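Side-chain contacts in mandelate racemase/muconate lactonizing enzyme family protein (Bradyrhizobium sp. ORS 278, PDB 3TOY), which belongs to the mandelate racemase/muconate lactonizing enzyme family, whose members join an N-terminal domain to an enolase-like C-terminal barrel and hold a metal ion: residues H193-L196 with A197-E200; L218-N221 with Q222-D225; P226-A229 with T230-I233; W304-V307 with A308-D312. All coordinates share one frame; numbering follows the deposited sequence.

Contact 1. Residues H193-L196 with A197-E200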
# COMPACT_ATOMS: atom_id res chain seq x y z
N HIS A 193 -3.32 33.22 15.30
CA HIS A 193 -3.98 34.51 15.12
C HIS A 193 -3.11 35.43 14.27
O HIS A 193 -3.63 36.23 13.49
CB HIS A 193 -4.36 35.14 16.48
CG HIS A 193 -3.26 35.10 17.50
ND1 HIS A 193 -2.73 33.92 17.98
CD2 HIS A 193 -2.61 36.09 18.15
CE1 HIS A 193 -1.79 34.18 18.86
NE2 HIS A 193 -1.69 35.50 18.99
N GLY A 194 -1.79 35.29 14.41
CA GLY A 194 -0.84 36.08 13.62
C GLY A 194 0.17 35.20 12.92
O GLY A 194 -0.15 34.09 12.51
N ASP A 195 1.40 35.68 12.80
CA ASP A 195 2.45 34.92 12.14
C ASP A 195 3.16 33.96 13.09
O ASP A 195 2.83 33.91 14.28
CB ASP A 195 3.44 35.86 11.45
CG ASP A 195 4.14 36.79 12.43
OD1 ASP A 195 3.99 36.63 13.65
OD2 ASP A 195 4.86 37.70 11.96
N LEU A 196 4.10 33.17 12.58
CA LEU A 196 4.83 32.22 13.42
C LEU A 196 5.59 32.92 14.56
O LEU A 196 5.66 32.41 15.69
CB LEU A 196 5.80 31.38 12.57
CG LEU A 196 6.84 30.55 13.33
CD1 LEU A 196 6.16 29.55 14.27
CD2 LEU A 196 7.80 29.83 12.34
N ALA A 197 6.19 34.08 14.26
CA ALA A 197 6.93 34.81 15.29
C ALA A 197 6.03 35.04 16.49
O ALA A 197 6.46 34.88 17.63
CB ALA A 197 7.46 36.15 14.74
N THR A 198 4.79 35.42 16.24
CA THR A 198 3.84 35.64 17.33
C THR A 198 3.60 34.39 18.17
O THR A 198 3.60 34.44 19.41
CB THR A 198 2.53 36.19 16.77
OG1 THR A 198 2.78 37.49 16.22
CG2 THR A 198 1.49 36.31 17.86
N ASP A 199 3.43 33.25 17.51
CA ASP A 199 3.21 32.00 18.22
C ASP A 199 4.44 31.67 19.03
O ASP A 199 4.35 31.25 20.19
CB ASP A 199 2.98 30.84 17.25
CG ASP A 199 1.70 30.96 16.47
OD1 ASP A 199 0.71 31.57 16.98
OD2 ASP A 199 1.66 30.42 15.34
N GLU A 200 5.61 31.85 18.43
CA GLU A 200 6.82 31.44 19.11
C GLU A 200 7.11 32.35 20.31
O GLU A 200 7.50 31.88 21.37
CB GLU A 200 8.01 31.42 18.16
CG GLU A 200 9.25 30.86 18.82
CD GLU A 200 10.36 30.54 17.83
OE1 GLU A 200 10.18 30.80 16.63
OE2 GLU A 200 11.41 30.04 18.28
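H193 reaches forward over the first helical turn with its imidazole, and NE2 comes to 3.5 Å from CG2 of T198, the methyl meeting the ring obliquely. The ring's CE1 lies farther off, near OD1 of D199, a carboxylate whose outside partner is R232. The carbonyl O of G194 is bonded by the same arginine. With CG of D195 tucked between its own backbone N and carbonyl carbon (chi1 61°), OD1 swings over the start of the helix and accepts T198 N at 3.0 Å, nearly along the C-O axis. The hydroxyl OG1 of T198 donates to the same OD1, also at 3.0 Å, from the opposite face of the carboxylate plane and on its syn side. This is an N-cap: at the start of helix 196-210, which follows strand 186-190 in the barrel domain, the aspartate satisfies an amide that no preceding turn can serve. The negative group probably also suits the positive end of the helix dipole. L196, the first helical residue, opens the regular pattern, its O accepting E200 N at 2.8 Å, while its side chain turns away from this turn and packs on R231, R232 and R235 of helix 226-236.

Contact 2. Residues L218-N221 with Q222-D225. With CA (calcium ion), chain E; P4C (O-acetaldehydyl-hexaethylene glycol), chain N; ACT (acetate ion), chain F.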
# COMPACT_ATOMS: atom_id res chain seq x y z
N LEU A 218 -0.89 23.61 22.54
CA LEU A 218 -1.15 24.75 21.64
C LEU A 218 -2.28 24.44 20.66
O LEU A 218 -2.21 23.45 19.95
CB LEU A 218 0.14 25.16 20.91
CG LEU A 218 0.04 26.31 19.89
CD1 LEU A 218 -0.43 27.61 20.58
CD2 LEU A 218 1.41 26.56 19.19
N ASP A 219 -3.31 25.29 20.64
CA ASP A 219 -4.48 25.09 19.81
C ASP A 219 -4.52 26.11 18.68
O ASP A 219 -4.62 27.31 18.94
CB ASP A 219 -5.72 25.15 20.70
CG ASP A 219 -7.02 24.87 19.95
OD1 ASP A 219 -7.01 24.61 18.73
OD2 ASP A 219 -8.08 24.87 20.63
N PHE A 220 -4.42 25.64 17.43
CA PHE A 220 -4.47 26.51 16.26
C PHE A 220 -5.88 26.79 15.77
O PHE A 220 -6.08 27.61 14.87
CB PHE A 220 -3.63 25.93 15.08
CG PHE A 220 -2.14 26.12 15.25
CD1 PHE A 220 -1.59 27.40 15.31
CD2 PHE A 220 -1.29 25.03 15.30
CE1 PHE A 220 -0.24 27.59 15.46
CE2 PHE A 220 0.11 25.21 15.44
CZ PHE A 220 0.63 26.50 15.51
N ASN A 221 -6.87 26.10 16.34
CA ASN A 221 -8.26 26.30 15.94
C ASN A 221 -8.47 26.29 14.42
O ASN A 221 -9.20 27.12 13.89
CB ASN A 221 -8.84 27.58 16.57
CG ASN A 221 -9.22 27.38 18.02
OD1 ASN A 221 -8.49 27.80 18.93
ND2 ASN A 221 -10.31 26.68 18.25
N GLN A 222 -7.85 25.32 13.74
CA GLN A 222 -8.10 25.11 12.30
C GLN A 222 -7.57 26.21 11.39
O GLN A 222 -7.96 26.29 10.22
CB GLN A 222 -9.59 24.94 12.02
CG GLN A 222 -10.32 23.93 12.92
CD GLN A 222 -11.79 23.90 12.62
OE1 GLN A 222 -12.21 23.44 11.55
NE2 GLN A 222 -12.60 24.40 13.56
N SER A 223 -6.66 27.03 11.91
CA SER A 223 -6.34 28.28 11.22
C SER A 223 -5.24 28.16 10.15
O SER A 223 -5.01 29.10 9.40
CB SER A 223 -5.97 29.36 12.24
OG SER A 223 -4.82 28.96 13.01
N LEU A 224 -4.58 27.01 10.07
CA LEU A 224 -3.47 26.86 9.11
C LEU A 224 -3.83 25.90 7.99
O LEU A 224 -4.80 25.17 8.10
CB LEU A 224 -2.21 26.36 9.82
CG LEU A 224 -1.79 27.15 11.05
CD1 LEU A 224 -0.52 26.56 11.65
CD2 LEU A 224 -1.55 28.60 10.62
N ASP A 225 -3.03 25.90 6.91
CA ASP A 225 -3.05 24.82 5.93
C ASP A 225 -1.96 23.81 6.26
O ASP A 225 -1.11 24.06 7.14
CB ASP A 225 -2.98 25.32 4.46
CG ASP A 225 -1.70 26.09 4.13
OD1 ASP A 225 -0.65 25.87 4.74
OD2 ASP A 225 -1.75 26.92 3.21
CA CA E . -9.97 23.40 20.60
O1 P4C N . 1.30 27.25 3.19
C2 P4C N . 1.32 28.15 2.07
C3 P4C N . 1.04 29.56 2.58
O4 P4C N . -0.09 30.07 1.89
C5 P4C N . -0.66 31.19 2.55
C6 P4C N . -0.69 32.34 1.55
O7 P4C N . 0.63 32.89 1.44
C8 P4C N . 0.66 33.93 0.45
C9 P4C N . 2.07 34.47 0.34
O10 P4C N . 2.37 35.13 1.56
C11 P4C N . 3.61 35.81 1.47
C12 P4C N . 3.99 36.29 2.86
O13 P4C N . 3.84 35.20 3.77
C14 P4C N . 4.34 35.52 5.07
C15 P4C N . 4.41 34.24 5.90
O16 P4C N . 5.51 33.47 5.43
C17 P4C N . 5.39 32.08 5.71
C18 P4C N . 6.52 31.35 5.00
O19 P4C N . 7.78 31.75 5.55
C20 P4C N . 8.90 31.21 4.85
C21 P4C N . 10.20 31.79 5.38
O22 P4C N . 10.33 33.17 5.00
C ACT F . -12.35 25.82 21.24
O ACT F . -12.75 25.29 22.31
OXT ACT F . -11.19 25.55 20.88
CH3 ACT F . -13.22 26.75 20.43
O HOH W 1 -9.32 23.43 18.43
O HOH W 2 -11.74 24.88 16.34
O HOH W 3 -10.66 23.70 22.94
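S223 folds back on F220 and doubly engages its carbonyl oxygen, closing a type I' beta turn from F220 to S223. The hydroxyl does so at 2.6 Å, OG to F220 O, in the carbonyl plane and on a lone pair. The amide N of S223 reaches that O at 3.1 Å from above the plane, 51° out of it, so the two donors use different parts of one acceptor. OG can make its bond because chi1 of 61° sets it between the serine's own N and carbonyl carbon. The tight apolar part lies on the F220 ring: CD1 of L224 stands 3.7 Å from the ring centroid, a mere 3° off the normal, in a CH-pi contact that spreads evenly over all six carbons. By contrast, the side of N221 and Q222 is bridged by water rather than by direct packing of the two side chains: ND2 of N221 and NE2 of Q222 both donate to one water, although both residues are buried and lie against L116 of a second subunit. Farther back, D219 binds the calcium ion through OD2 at 2.4 Å, with E245 and E271 completing the protein ligands; its OD1 accepts N221 N at 2.8 Å in an Asx turn. ND2 of N221 also donates to OXT of an acetate on the same metal. Q222 leans away toward Q250 and toward R115 of the second subunit. The turn leaves the end of barrel strand 215-219, which pairs with strands 186-190 and 243-245, and leads to helix 226-236, where L224 rests on A229 and R232.

Contact 3. Residues P226-A229 with T230-I233. With P4C (O-acetaldehydyl-hexaethylene glycol), chain N.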
# COMPACT_ATOMS: atom_id res chain seq x y z
N PRO A 226 -1.99 22.63 5.63
CA PRO A 226 -1.01 21.64 6.05
C PRO A 226 0.45 22.05 5.90
O PRO A 226 1.24 21.80 6.80
CB PRO A 226 -1.36 20.43 5.16
CG PRO A 226 -2.86 20.56 5.02
CD PRO A 226 -3.08 22.04 4.84
N ALA A 227 0.82 22.71 4.80
CA ALA A 227 2.22 23.09 4.65
C ALA A 227 2.64 24.09 5.76
O ALA A 227 3.72 23.98 6.34
CB ALA A 227 2.51 23.67 3.24
N GLU A 228 1.77 25.06 6.04
CA GLU A 228 2.13 26.04 7.07
C GLU A 228 2.15 25.43 8.47
O GLU A 228 3.01 25.76 9.30
CB GLU A 228 1.21 27.26 7.02
CG GLU A 228 1.56 28.34 8.06
CD GLU A 228 2.93 29.02 7.84
OE1 GLU A 228 3.56 28.86 6.77
OE2 GLU A 228 3.36 29.77 8.75
N ALA A 229 1.21 24.53 8.73
CA ALA A 229 1.19 23.85 10.02
C ALA A 229 2.50 23.08 10.19
O ALA A 229 3.15 23.15 11.22
CB ALA A 229 -0.01 22.91 10.12
N THR A 230 2.89 22.34 9.17
CA THR A 230 4.16 21.62 9.24
C THR A 230 5.36 22.53 9.54
O THR A 230 6.22 22.19 10.35
CB THR A 230 4.41 20.82 7.95
OG1 THR A 230 3.53 19.69 7.96
CG2 THR A 230 5.84 20.29 7.90
N ARG A 231 5.41 23.66 8.85
CA ARG A 231 6.48 24.65 9.03
C ARG A 231 6.49 25.20 10.47
O ARG A 231 7.53 25.25 11.11
CB ARG A 231 6.30 25.80 8.03
CG ARG A 231 7.59 26.61 7.85
CD ARG A 231 7.39 27.81 6.91
NE ARG A 231 6.47 28.77 7.50
CZ ARG A 231 6.85 29.79 8.27
NH1 ARG A 231 8.14 29.99 8.50
NH2 ARG A 231 5.94 30.59 8.81
N ARG A 232 5.33 25.61 10.97
CA ARG A 232 5.29 26.17 12.33
C ARG A 232 5.61 25.14 13.39
O ARG A 232 6.33 25.43 14.35
CB ARG A 232 3.91 26.76 12.63
CG ARG A 232 3.54 27.90 11.67
CD ARG A 232 2.58 28.92 12.30
NE ARG A 232 2.21 29.94 11.32
CZ ARG A 232 1.45 31.00 11.58
NH1 ARG A 232 0.99 31.21 12.81
NH2 ARG A 232 1.15 31.85 10.60
N ILE A 233 5.06 23.94 13.23
CA ILE A 233 5.29 22.88 14.22
C ILE A 233 6.77 22.56 14.37
O ILE A 233 7.26 22.40 15.49
CB ILE A 233 4.46 21.60 13.91
CG1 ILE A 233 2.96 21.91 14.05
CG2 ILE A 233 4.91 20.45 14.83
CD1 ILE A 233 2.02 20.76 13.54
O1 P4C N . 1.30 27.25 3.19
C2 P4C N . 1.32 28.15 2.07
C3 P4C N . 1.04 29.56 2.58
O4 P4C N . -0.09 30.07 1.89
C5 P4C N . -0.66 31.19 2.55
C6 P4C N . -0.69 32.34 1.55
O7 P4C N . 0.63 32.89 1.44
C8 P4C N . 0.66 33.93 0.45
C9 P4C N . 2.07 34.47 0.34
O10 P4C N . 2.37 35.13 1.56
C11 P4C N . 3.61 35.81 1.47
C12 P4C N . 3.99 36.29 2.86
O13 P4C N . 3.84 35.20 3.77
C14 P4C N . 4.34 35.52 5.07
C15 P4C N . 4.41 34.24 5.90
O16 P4C N . 5.51 33.47 5.43
C17 P4C N . 5.39 32.08 5.71
C18 P4C N . 6.52 31.35 5.00
O19 P4C N . 7.78 31.75 5.55
C20 P4C N . 8.90 31.21 4.85
C21 P4C N . 10.20 31.79 5.38
O22 P4C N . 10.33 33.17 5.00
O HOH W 4 2.42 32.78 8.11
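R231 and R232 both converge on the carboxylate of E228, three and four residues earlier, in the i to i+3 and i to i+4 pattern of salt bridges along an alpha helix. The helix, 226-236, is the crossover of the beta-alpha-beta unit formed with strands 215-219 and 243-245. From the backbone, CB of E228 lies 3.8 Å from O1 of the bound o-acetaldehydyl-hexaethylene glycol. CG runs anti to the backbone N, and the chain then bends at chi2 (66°), bringing CG beside NE of R232 and turning the carboxylate along the helix. At the tip the oxygens divide the work. OE1 takes NE of R231 at 3.0 Å from above the carboxylate plane. OE2 accepts NH2 of the same arginine at 2.7 Å on its syn lone pair, completing a side-on grip, and R232 NE at 2.8 Å on its anti lone pair. The guanidinium of R232, which is also paired with D199, stands nearly perpendicular to the carboxylate, 87°, while still offering NE in its own plane. Such a gathering probably stabilises the charged form of the buried glutamate. The ligand covers one face of the R231 guanidinium with O19, 3.4 Å above its centre. A water donates to OE2 of E228 and accepts from NH2 of R232 at 2.9 Å.

Contact 4. Residues W304-V307 with A308-D312. With P4C (O-acetaldehydyl-hexaethylene glycol), chain H.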
# COMPACT_ATOMS: atom_id res chain seq x y z
N TRP A 304 -20.04 8.57 22.71
CA TRP A 304 -18.71 8.56 23.35
C TRP A 304 -18.22 7.16 23.63
O TRP A 304 -17.05 6.82 23.34
CB TRP A 304 -18.74 9.36 24.67
CG TRP A 304 -17.44 9.35 25.40
CD1 TRP A 304 -16.91 8.32 26.09
CD2 TRP A 304 -16.50 10.43 25.49
NE1 TRP A 304 -15.70 8.68 26.62
CE2 TRP A 304 -15.42 9.96 26.25
CE3 TRP A 304 -16.47 11.72 24.98
CZ2 TRP A 304 -14.31 10.75 26.54
CZ3 TRP A 304 -15.37 12.51 25.25
CH2 TRP A 304 -14.31 12.03 26.04
N LEU A 305 -19.10 6.32 24.20
CA LEU A 305 -18.71 4.96 24.56
C LEU A 305 -18.29 4.12 23.34
O LEU A 305 -17.36 3.29 23.42
CB LEU A 305 -19.82 4.25 25.36
CG LEU A 305 -20.11 4.88 26.73
CD1 LEU A 305 -21.39 4.29 27.31
CD2 LEU A 305 -18.94 4.75 27.73
N ASN A 306 -18.97 4.30 22.21
CA ASN A 306 -18.59 3.65 20.96
C ASN A 306 -17.17 4.09 20.58
O ASN A 306 -16.29 3.27 20.30
CB ASN A 306 -19.56 4.08 19.85
CG ASN A 306 -19.37 3.34 18.51
OD1 ASN A 306 -18.26 3.29 17.92
ND2 ASN A 306 -20.49 2.82 17.99
N VAL A 307 -16.97 5.41 20.56
CA VAL A 307 -15.65 5.98 20.21
C VAL A 307 -14.54 5.54 21.19
O VAL A 307 -13.40 5.37 20.80
CB VAL A 307 -15.71 7.54 20.05
CG1 VAL A 307 -14.30 8.14 19.84
CG2 VAL A 307 -16.60 7.91 18.86
N ALA A 308 -14.87 5.32 22.45
CA ALA A 308 -13.87 4.86 23.41
C ALA A 308 -13.33 3.49 22.97
O ALA A 308 -12.15 3.22 23.15
CB ALA A 308 -14.47 4.76 24.81
N GLY A 309 -14.20 2.65 22.42
CA GLY A 309 -13.78 1.30 21.94
C GLY A 309 -12.86 1.45 20.73
O GLY A 309 -11.83 0.76 20.62
N GLN A 310 -13.22 2.34 19.82
CA GLN A 310 -12.41 2.62 18.65
C GLN A 310 -11.04 3.15 19.06
O GLN A 310 -10.02 2.74 18.50
CB GLN A 310 -13.06 3.70 17.78
CG GLN A 310 -14.38 3.31 17.11
CD GLN A 310 -14.84 4.41 16.19
OE1 GLN A 310 -14.04 4.95 15.43
NE2 GLN A 310 -16.13 4.76 16.25
N ALA A 311 -11.01 4.07 20.02
CA ALA A 311 -9.72 4.66 20.44
C ALA A 311 -8.81 3.63 21.10
O ALA A 311 -7.59 3.65 20.90
CB ALA A 311 -9.95 5.89 21.36
N ASP A 312 -9.40 2.74 21.89
CA ASP A 312 -8.63 1.65 22.47
C ASP A 312 -8.03 0.81 21.34
O ASP A 312 -6.84 0.51 21.35
CB ASP A 312 -9.52 0.79 23.37
CG ASP A 312 -8.76 -0.33 24.05
OD1 ASP A 312 -7.62 -0.09 24.47
OD2 ASP A 312 -9.31 -1.44 24.13
O1 P4C H . -16.41 0.77 25.36
C2 P4C H . -16.69 1.84 26.27
C3 P4C H . -16.63 1.36 27.72
O4 P4C H . -17.90 0.87 28.15
C5 P4C H . -18.16 1.16 29.53
C6 P4C H . -19.45 0.51 30.03
O7 P4C H . -20.58 1.22 29.53
C8 P4C H . -21.82 0.49 29.54
C9 P4C H . -22.81 1.23 28.65
O10 P4C H . -23.06 0.49 27.46
C11 P4C H . -23.58 1.27 26.39
C12 P4C H . -23.55 0.46 25.10
O13 P4C H . -22.22 0.38 24.57
C14 P4C H . -22.22 -0.12 23.22
C15 P4C H . -20.79 -0.42 22.79
O16 P4C H . -20.18 0.75 22.24
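Successive carbonyls of W304 to V307 turn toward the amides four residues on, W304 O taking A308 N and V307 O taking A311 N at 2.8 Å each, although G309 N bonds only weakly to L305 O. Beside this spine N306 and Q310 meet one turn apart. N306 has two conformers; in the one described here its OD1 accepts NE2 of Q310 at 3.1 Å in a nearly straight bond, N-H...O 170°. OD1 lies close to the amide plane of Q310, whereas NE2 stands 31° out of the carbonyl plane of N306, the two amides being 79° apart. The N306 amide swings away from its own backbone N, bringing OD1 to the glutamine. NE2 also donates to P276 O, while in this conformer ND2 of N306 donates to D312 of a fourth subunit, whose N306 binds D312 here in return. Next to this amide pair, CG2 of V307 lies 4.1 Å from NE2 of Q310, and the branched chain packs on F279 and I291. L305 faces the bound o-acetaldehydyl-hexaethylene glycol, with CD1 3.6 Å from its C9, and CB of A308 comes 3.9 Å from C2. One helix, 300-314, thus lends one side to a pocket for this ligand, completed by L150 and V333, and another to a reciprocal helix-helix interface between subunits, within the enolase-like C-terminal domain.

Overall arrangement
Contacts 1, 2 and 3 form one neighbourhood, with centres 10 to 12 Å apart, while contact 4 stands alone. A salt bridge ties contacts 1 and 3: NH1 of R232 meets D199 OD2 at 2.7 Å, so the start of helix 196-210 is pinned to helix 226-236. F220 of contact 2 packs against D199 as well, its CE1 3.4 Å from OD2. Contacts 2 and 3 follow each other in the chain and share one o-acetaldehydyl-hexaethylene glycol; the calcium site lies at the other end of contact 2. Contact 4 lines a separate pocket for the same compound, with nearest atoms about 15 Å from contact 2 and about 26 Å from contact 1.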